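Monomethylamine methyltransferase MtmB1 (Methanosarcina barkeri, PDB 1NTH) catalyses transfer of the methyl group from monomethylamine to the corrinoid cofactor of its partner protein MtmC, a step of methanogenesis from methylamine. Local coordinates at residues Met59-Phe63 and Ala320-Thr326; Asp278-His282 and His294-Pro298; Gly331-Tyr335 and Gln352-Asp356. All coordinates share one frame; numbering follows the deposited sequence. Where two conformers were deposited one is given.

Interaction 1 (Met59-Phe63 and Ala320-Thr326)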
loop_
_atom_site.group_PDB
_atom_site.type_symbol
_atom_site.label_atom_id
_atom_site.label_comp_id
_atom_site.label_asym_id
_atom_site.label_seq_id
_atom_site.Cartn_x
_atom_site.Cartn_y
_atom_site.Cartn_z
ATOM N N MET A 59 12.218 -35.201 32.086
ATOM C CA MET A 59 11.818 -33.997 31.366
ATOM C C MET A 59 10.483 -33.479 31.882
ATOM O O MET A 59 10.302 -32.273 32.047
ATOM C CB MET A 59 11.725 -34.286 29.866
ATOM C CG MET A 59 13.073 -34.546 29.222
ATOM S SD MET A 59 12.910 -35.218 27.559
ATOM C CE MET A 59 12.201 -33.807 26.706
ATOM N N GLU A 60 9.548 -34.389 32.139
ATOM C CA GLU A 60 8.243 -33.988 32.644
ATOM C C GLU A 60 8.377 -33.351 34.022
ATOM O O GLU A 60 7.666 -32.400 34.343
ATOM C CB GLU A 60 7.290 -35.184 32.708
ATOM C CG GLU A 60 5.950 -34.849 33.342
ATOM C CD GLU A 60 4.914 -35.936 33.139
ATOM O OE1 GLU A 60 5.264 -37.128 33.269
ATOM O OE2 GLU A 60 3.745 -35.594 32.858
ATOM N N LYS A 61 9.288 -33.867 34.840
ATOM C CA LYS A 61 9.488 -33.290 36.165
ATOM C C LYS A 61 10.108 -31.900 36.033
ATOM O O LYS A 61 9.789 -30.997 36.804
ATOM C CB LYS A 61 10.376 -34.200 37.017
ATOM C CG LYS A 61 9.703 -35.521 37.363
ATOM C CD LYS A 61 10.493 -36.318 38.386
ATOM C CE LYS A 61 11.864 -36.706 37.863
ATOM N NZ LYS A 61 12.664 -37.421 38.904
ATOM N N LEU A 62 10.984 -31.730 35.048
ATOM C CA LEU A 62 11.608 -30.430 34.818
ATOM C C LEU A 62 10.539 -29.429 34.385
ATOM O O LEU A 62 10.561 -28.270 34.793
ATOM C CB LEU A 62 12.691 -30.527 33.739
ATOM C CG LEU A 62 13.245 -29.189 33.226
ATOM C CD1 LEU A 62 13.809 -28.375 34.388
ATOM C CD2 LEU A 62 14.322 -29.445 32.176
ATOM N N PHE A 63 9.602 -29.877 33.555
ATOM C CA PHE A 63 8.541 -28.986 33.103
ATOM C C PHE A 63 7.689 -28.560 34.292
ATOM O O PHE A 63 7.371 -27.380 34.451
ATOM C CB PHE A 63 7.652 -29.671 32.062
ATOM C CG PHE A 63 6.512 -28.813 31.591
ATOM C CD1 PHE A 63 6.751 -27.688 30.806
ATOM C CD2 PHE A 63 5.206 -29.099 31.970
ATOM C CE1 PHE A 63 5.702 -26.863 30.402
ATOM C CE2 PHE A 63 4.149 -28.280 31.572
ATOM C CZ PHE A 63 4.402 -27.159 30.789
ATOM N N ALA A 320 14.386 -29.062 24.878
ATOM C CA ALA A 320 13.818 -30.386 24.652
ATOM C C ALA A 320 12.526 -30.520 25.444
ATOM O O ALA A 320 11.539 -31.075 24.963
ATOM C CB ALA A 320 14.805 -31.471 25.071
ATOM N N THR A 321 12.539 -30.002 26.667
ATOM C CA THR A 321 11.375 -30.068 27.536
ATOM C C THR A 321 10.250 -29.169 27.031
ATOM O O THR A 321 9.090 -29.577 26.993
ATOM C CB THR A 321 11.766 -29.680 28.970
ATOM O OG1 THR A 321 12.773 -30.590 29.433
ATOM C CG2 THR A 321 10.565 -29.750 29.900
ATOM N N ILE A 322 10.593 -27.946 26.643
ATOM C CA ILE A 322 9.593 -27.022 26.122
ATOM C C ILE A 322 9.004 -27.587 24.824
ATOM O O ILE A 322 7.803 -27.464 24.572
ATOM C CB ILE A 322 10.220 -25.627 25.871
ATOM C CG1 ILE A 322 10.443 -24.914 27.211
ATOM C CG2 ILE A 322 9.326 -24.795 24.947
ATOM C CD1 ILE A 322 9.169 -24.627 27.987
ATOM N N SER A 323 9.844 -28.224 24.014
ATOM C CA SER A 323 9.386 -28.802 22.749
ATOM C C SER A 323 8.471 -29.998 22.975
ATOM O O SER A 323 7.521 -30.223 22.224
ATOM C CB SER A 323 10.578 -29.246 21.899
ATOM O OG SER A 323 11.392 -28.143 21.547
ATOM N N GLU A 324 8.761 -30.763 24.019
ATOM C CA GLU A 324 7.979 -31.947 24.334
ATOM C C GLU A 324 6.602 -31.657 24.922
ATOM O O GLU A 324 5.617 -32.288 24.535
ATOM C CB GLU A 324 8.759 -32.838 25.308
ATOM C CG GLU A 324 7.985 -34.061 25.793
ATOM C CD GLU A 324 7.860 -35.140 24.732
ATOM O OE1 GLU A 324 6.990 -36.022 24.884
ATOM O OE2 GLU A 324 8.638 -35.112 23.755
ATOM N N PHE A 325 6.528 -30.693 25.835
ATOM C CA PHE A 325 5.270 -30.397 26.506
ATOM C C PHE A 325 4.488 -29.153 26.110
ATOM O O PHE A 325 3.401 -28.924 26.640
ATOM C CB PHE A 325 5.503 -30.398 28.020
ATOM C CG PHE A 325 6.093 -31.680 28.525
ATOM C CD1 PHE A 325 7.466 -31.805 28.710
ATOM C CD2 PHE A 325 5.283 -32.789 28.747
ATOM C CE1 PHE A 325 8.027 -33.020 29.100
ATOM C CE2 PHE A 325 5.832 -34.009 29.138
ATOM C CZ PHE A 325 7.208 -34.124 29.314
ATOM N N THR A 326 5.026 -28.349 25.198
ATOM C CA THR A 326 4.321 -27.150 24.748
ATOM C C THR A 326 4.565 -26.947 23.263
ATOM O O THR A 326 5.351 -27.669 22.644
ATOM C CB THR A 326 4.804 -25.859 25.462
ATOM O OG1 THR A 326 6.034 -25.417 24.874
ATOM C CG2 THR A 326 5.021 -26.106 26.947
#

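Interaction 2 (Asp278-His282 and His294-Pro298)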
loop_
_atom_site.group_PDB
_atom_site.type_symbol
_atom_site.label_atom_id
_atom_site.label_comp_id
_atom_site.label_asym_id
_atom_site.label_seq_id
_atom_site.Cartn_x
_atom_site.Cartn_y
_atom_site.Cartn_z
ATOM N N ASP A 278 15.026 -21.304 33.491
ATOM C CA ASP A 278 14.930 -21.183 32.037
ATOM C C ASP A 278 13.549 -21.624 31.549
ATOM O O ASP A 278 12.926 -20.940 30.736
ATOM C CB ASP A 278 16.017 -22.024 31.366
ATOM C CG ASP A 278 16.253 -21.627 29.922
ATOM O OD1 ASP A 278 15.491 -20.782 29.404
ATOM O OD2 ASP A 278 17.199 -22.161 29.308
ATOM N N VAL A 279 13.071 -22.766 32.037
ATOM C CA VAL A 279 11.748 -23.244 31.638
ATOM C C VAL A 279 10.705 -22.221 32.083
ATOM O O VAL A 279 9.782 -21.889 31.335
ATOM C CB VAL A 279 11.437 -24.630 32.264
ATOM C CG1 VAL A 279 9.967 -24.995 32.055
ATOM C CG2 VAL A 279 12.337 -25.686 31.630
ATOM N N ALA A 280 10.863 -21.703 33.296
ATOM C CA ALA A 280 9.932 -20.715 33.818
ATOM C C ALA A 280 9.891 -19.448 32.963
ATOM O O ALA A 280 8.822 -18.868 32.773
ATOM C CB ALA A 280 10.300 -20.355 35.261
ATOM N N THR A 281 11.041 -19.015 32.450
ATOM C CA THR A 281 11.060 -17.802 31.637
ATOM C C THR A 281 10.554 -18.036 30.215
ATOM O O THR A 281 10.085 -17.096 29.571
ATOM C CB THR A 281 12.463 -17.124 31.634
ATOM O OG1 THR A 281 13.452 -18.007 31.099
ATOM C CG2 THR A 281 12.854 -16.746 33.058
ATOM N N HIS A 282 10.636 -19.277 29.730
ATOM C CA HIS A 282 10.104 -19.602 28.403
ATOM C C HIS A 282 8.586 -19.451 28.525
ATOM O O HIS A 282 7.922 -18.912 27.640
ATOM C CB HIS A 282 10.420 -21.050 28.000
ATOM C CG HIS A 282 11.720 -21.221 27.277
ATOM N ND1 HIS A 282 12.945 -21.076 27.893
ATOM C CD2 HIS A 282 11.984 -21.549 25.988
ATOM C CE1 HIS A 282 13.906 -21.309 27.015
ATOM N NE2 HIS A 282 13.350 -21.598 25.852
ATOM N N HIS A 294 10.274 -17.194 21.833
ATOM C CA HIS A 294 11.184 -16.834 22.912
ATOM C C HIS A 294 12.626 -17.182 22.589
ATOM O O HIS A 294 12.923 -18.291 22.141
ATOM C CB HIS A 294 10.776 -17.558 24.197
ATOM C CG HIS A 294 11.728 -17.349 25.334
ATOM N ND1 HIS A 294 11.801 -16.166 26.038
ATOM C CD2 HIS A 294 12.666 -18.165 25.870
ATOM C CE1 HIS A 294 12.743 -16.263 26.961
ATOM N NE2 HIS A 294 13.284 -17.466 26.879
ATOM N N LEU A 295 13.517 -16.228 22.833
ATOM C CA LEU A 295 14.935 -16.416 22.587
ATOM C C LEU A 295 15.649 -16.660 23.915
ATOM O O LEU A 295 15.577 -15.838 24.828
ATOM C CB LEU A 295 15.529 -15.179 21.919
ATOM C CG LEU A 295 17.023 -15.276 21.597
ATOM C CD1 LEU A 295 17.257 -16.280 20.477
ATOM C CD2 LEU A 295 17.527 -13.914 21.196
ATOM N N ASP A 296 16.332 -17.795 24.006
ATOM C CA ASP A 296 17.071 -18.176 25.206
ATOM C C ASP A 296 18.528 -17.759 25.010
ATOM O O ASP A 296 18.894 -17.206 23.969
ATOM C CB ASP A 296 16.969 -19.695 25.388
ATOM C CG ASP A 296 17.403 -20.170 26.767
ATOM O OD1 ASP A 296 17.842 -19.349 27.603
ATOM O OD2 ASP A 296 17.297 -21.392 27.005
ATOM N N GLY A 297 19.356 -18.021 26.013
ATOM C CA GLY A 297 20.763 -17.683 25.925
ATOM C C GLY A 297 21.444 -17.890 27.264
ATOM O O GLY A 297 21.976 -16.940 27.833
ATOM N N PRO A 298 21.443 -19.123 27.798
ATOM C CA PRO A 298 22.087 -19.379 29.094
ATOM C C PRO A 298 23.549 -18.966 29.012
ATOM O O PRO A 298 24.248 -19.347 28.079
ATOM C CB PRO A 298 21.926 -20.888 29.272
ATOM C CG PRO A 298 20.699 -21.209 28.454
ATOM C CD PRO A 298 20.924 -20.373 27.220
HETATM O O HOH W 1 15.301 -18.160 28.560
#

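Interaction 3 (Gly331-Tyr335 and Gln352-Asp356)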
loop_
_atom_site.group_PDB
_atom_site.type_symbol
_atom_site.label_atom_id
_atom_site.label_comp_id
_atom_site.label_asym_id
_atom_site.label_seq_id
_atom_site.Cartn_x
_atom_site.Cartn_y
_atom_site.Cartn_z
ATOM N N GLY A 331 14.234 -20.009 20.276
ATOM C CA GLY A 331 15.524 -19.944 19.623
ATOM C C GLY A 331 16.588 -19.782 20.684
ATOM O O GLY A 331 16.268 -19.668 21.870
ATOM N N ASN A 332 17.849 -19.787 20.272
ATOM C CA ASN A 332 18.950 -19.602 21.213
ATOM C C ASN A 332 19.949 -18.640 20.579
ATOM O O ASN A 332 20.099 -18.610 19.353
ATOM C CB ASN A 332 19.616 -20.943 21.544
ATOM C CG ASN A 332 20.400 -20.894 22.852
ATOM O OD1 ASN A 332 20.358 -19.895 23.573
ATOM N ND2 ASN A 332 21.110 -21.972 23.163
ATOM N N GLN A 333 20.622 -17.852 21.417
ATOM C CA GLN A 333 21.590 -16.855 20.967
ATOM C C GLN A 333 23.023 -17.305 21.252
ATOM O O GLN A 333 23.287 -17.991 22.238
ATOM C CB GLN A 333 21.314 -15.501 21.623
ATOM C CG GLN A 333 21.145 -15.543 23.121
ATOM C CD GLN A 333 20.689 -14.213 23.686
ATOM O OE1 GLN A 333 21.453 -13.254 23.745
ATOM N NE2 GLN A 333 19.434 -14.147 24.094
ATOM N N TYR A 334 23.936 -16.900 20.374
ATOM C CA TYR A 334 25.342 -17.312 20.419
ATOM C C TYR A 334 26.394 -16.308 20.891
ATOM O O TYR A 334 26.593 -15.270 20.260
ATOM C CB TYR A 334 25.744 -17.798 19.018
ATOM C CG TYR A 334 25.011 -19.038 18.557
ATOM C CD1 TYR A 334 23.613 -19.086 18.530
ATOM C CD2 TYR A 334 25.716 -20.185 18.197
ATOM C CE1 TYR A 334 22.940 -20.252 18.168
ATOM C CE2 TYR A 334 25.058 -21.350 17.831
ATOM C CZ TYR A 334 23.671 -21.382 17.825
ATOM O OH TYR A 334 23.026 -22.556 17.521
ATOM N N TYR A 335 27.083 -16.651 21.983
ATOM C CA TYR A 335 28.156 -15.829 22.555
ATOM C C TYR A 335 29.433 -16.638 22.775
ATOM O O TYR A 335 29.681 -17.116 23.881
ATOM C CB TYR A 335 27.733 -15.212 23.886
ATOM C CG TYR A 335 26.865 -13.988 23.761
ATOM C CD1 TYR A 335 25.474 -14.089 23.747
ATOM C CD2 TYR A 335 27.435 -12.718 23.691
ATOM C CE1 TYR A 335 24.673 -12.952 23.676
ATOM C CE2 TYR A 335 26.645 -11.577 23.618
ATOM C CZ TYR A 335 25.269 -11.699 23.616
ATOM O OH TYR A 335 24.493 -10.564 23.589
ATOM N N GLN A 352 27.287 -25.245 19.976
ATOM C CA GLN A 352 25.968 -24.725 20.303
ATOM C C GLN A 352 24.956 -25.018 19.201
ATOM O O GLN A 352 23.791 -25.287 19.484
ATOM C CB GLN A 352 26.019 -23.223 20.576
ATOM C CG GLN A 352 24.733 -22.725 21.207
ATOM C CD GLN A 352 24.799 -21.281 21.633
ATOM O OE1 GLN A 352 25.872 -20.760 21.943
ATOM N NE2 GLN A 352 23.643 -20.625 21.673
ATOM N N SER A 353 25.397 -24.967 17.948
ATOM C CA SER A 353 24.497 -25.253 16.835
ATOM C C SER A 353 24.047 -26.714 16.900
ATOM O O SER A 353 22.891 -27.033 16.623
ATOM C CB SER A 353 25.195 -24.973 15.501
ATOM O OG SER A 353 24.328 -25.245 14.412
ATOM N N ILE A 354 24.959 -27.604 17.276
ATOM C CA ILE A 354 24.616 -29.016 17.392
ATOM C C ILE A 354 23.570 -29.179 18.497
ATOM O O ILE A 354 22.545 -29.833 18.310
ATOM C CB ILE A 354 25.861 -29.868 17.740
ATOM C CG1 ILE A 354 26.821 -29.889 16.548
ATOM C CG2 ILE A 354 25.440 -31.279 18.143
ATOM C CD1 ILE A 354 28.191 -30.482 16.869
ATOM N N THR A 355 23.833 -28.560 19.643
ATOM C CA THR A 355 22.930 -28.632 20.784
ATOM C C THR A 355 21.552 -28.048 20.477
ATOM O O THR A 355 20.529 -28.680 20.748
ATOM C CB THR A 355 23.519 -27.883 21.994
ATOM O OG1 THR A 355 24.811 -28.421 22.303
ATOM C CG2 THR A 355 22.607 -28.017 23.208
ATOM N N ASP A 356 21.531 -26.844 19.913
ATOM C CA ASP A 356 20.272 -26.177 19.588
ATOM C C ASP A 356 19.453 -26.923 18.540
ATOM O O ASP A 356 18.237 -27.061 18.667
ATOM C CB ASP A 356 20.534 -24.750 19.098
ATOM C CG ASP A 356 21.051 -23.840 20.198
ATOM O OD1 ASP A 356 20.815 -24.150 21.388
ATOM O OD2 ASP A 356 21.676 -22.808 19.870
#

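Interaction 1 (Met59-Phe63 and Ala320-Thr326)
Phe63 and Phe325 lie with their ring planes only 22° apart, but slid so far past each other (ring centroids 5.5 Å apart) that the rings barely overlap. The face of Phe63 is instead covered by Phe325 CB, a CH-pi contact 4.0 Å from the Phe63 centroid and almost straight above it. With its CG beside the backbone N (chi1 -56°), Phe325 carries its ring on to the backbone of the other helix, where its CZ packs 3.5 Å from Glu60 CA and its CE1 lies against the carbonyl carbon of Met59. Met59 is a knob set among Ala320, Thr321, Glu324 and Phe325; a bend at chi3 (67°) brings its CE to 3.3 Å from Ala320 O. Thr321 CG2 touches both Met59 O and, at 3.6 Å, Phe63 CB. Cutting Phe325 back to an alanine would leave CB above the Phe63 ring, but would probably open a gap against Met59 and Glu60. Residues 59-63 of helix 56-73 cross residues 320-325 of helix 309-325 at about a right angle. Beside them, Leu62 packs on Thr275, Ile276 and Val279 of helix 271-288, and Phe63 meets Trp92 of helix 88-95.

Interaction 2 (Asp278-His282 and His294-Pro298)
Asp278 and Asp296 reach toward each other from helix and strand, and their OD2 atoms end only 2.4 Å apart, a spacing at which one of the two acids probably holds a proton. Each aspartate has its CG anti to its own backbone N, which brings the two carboxylates together from opposite directions between helix and strand, their planes turned well away from one another. Asp296 OD2 also forms a salt bridge with Arg361, while its OD1 takes Gly297 N from above the carboxylate plane at 2.6 Å.

In His282 a chi1 of -90°, with CG beside the backbone N, swings ND1 back one helical turn to donate to Asp278 O over 2.8 Å. The acceptor lies in the ring plane, yet ND1 comes from above the carbonyl plane, on the face opposite to His282 N, so two donors of one residue hold this oxygen. Arg361 bonds to NE2, which helps fix the ring's rotation, and Asp296 OD2 sits at the ring edge, 3.4 Å from His282 CE1. Over the face comes His294 CD2 in an edge-to-face pair, centroids 4.3 Å apart and planes at 60°. His294 ND1 is bonded to Asp258; its NE2 meets an in-plane water at 2.7 Å, and the same water lies 2.8 Å from Asp278 OD1, to which it probably donates.

Residues 278-282 of helix 271-288 run almost antiparallel to residues 294-296 of strand 293-300, as expected of a beta-alpha-beta unit in a TIM barrel, here with carboxylates and imidazoles between helix and strand.

Interaction 3 (Gly331-Tyr335 and Gln352-Asp356)
Gln333 O receives Gln352 NE2 at 2.7 Å in a nearly straight bond (N-H...O 167°). The oxygen lies in the plane of the Gln352 amide, although the donor stands well above the carbonyl plane and not on a lone pair; Thr306 OG1 is hydrogen-bonded to Gln352 OE1 and only weakly to this oxygen. Held at both ends, the amide is laid flat over the Tyr334 ring, the planes just 7° apart, with NE2 above the rim, 3.5 Å from Tyr334 CD1. The extended Gln352 chain, CG anti to the backbone N (chi1 -168°), carries the amide from the helix to the strand, and CG makes a CH-pi contact with the same ring face.

Strand 330-333 belongs to the parallel barrel sheet, and helix 343-359 is the return helix of the beta-alpha-beta unit leading to strand 363-366, so these side chains tie the helix to its own strand within the TIM barrel.

Asp356, one turn further along the helix from Gln352, faces Asn332. Asn332 ND2 donates to Asp356 OD1 at 2.8 Å, in the amide plane and on the syn side of the carboxylate. Asn332 ND2 and Gln352 NE2, both donors, lie 3.2 Å apart without bonding to each other. Asp356 OD2 lies 2.7 Å from Tyr334 OH and takes a weak bond from Gln352 NE2 at 3.4 Å.

In the fold
Interaction 1 is the outer contact, its centre about 19 Å from the centre of the chain; the centres of interactions 2 and 3 lie about 8 Å from it. Helix 271-288 connects interactions 1 and 2, whose centres are about 13 Å apart: Ile322 CD1 packs 3.8 Å from His282 CB, and Leu62 CG 4.0 Å from Val279 CG2. Interactions 2 and 3, centres about 12 Å apart, meet through neighbouring parallel strands, with Asp296 N 2.8 Å from Gly331 O and Gly331 N 2.9 Å from His294 O, probable hydrogen bonds both. Interactions 1 and 3 do not touch, although strand 330-333 follows helix 309-325 in the chain. Arg361, bonded to His282 and Asp296, also touches Asp356, so one arginine side chain meets both contacts.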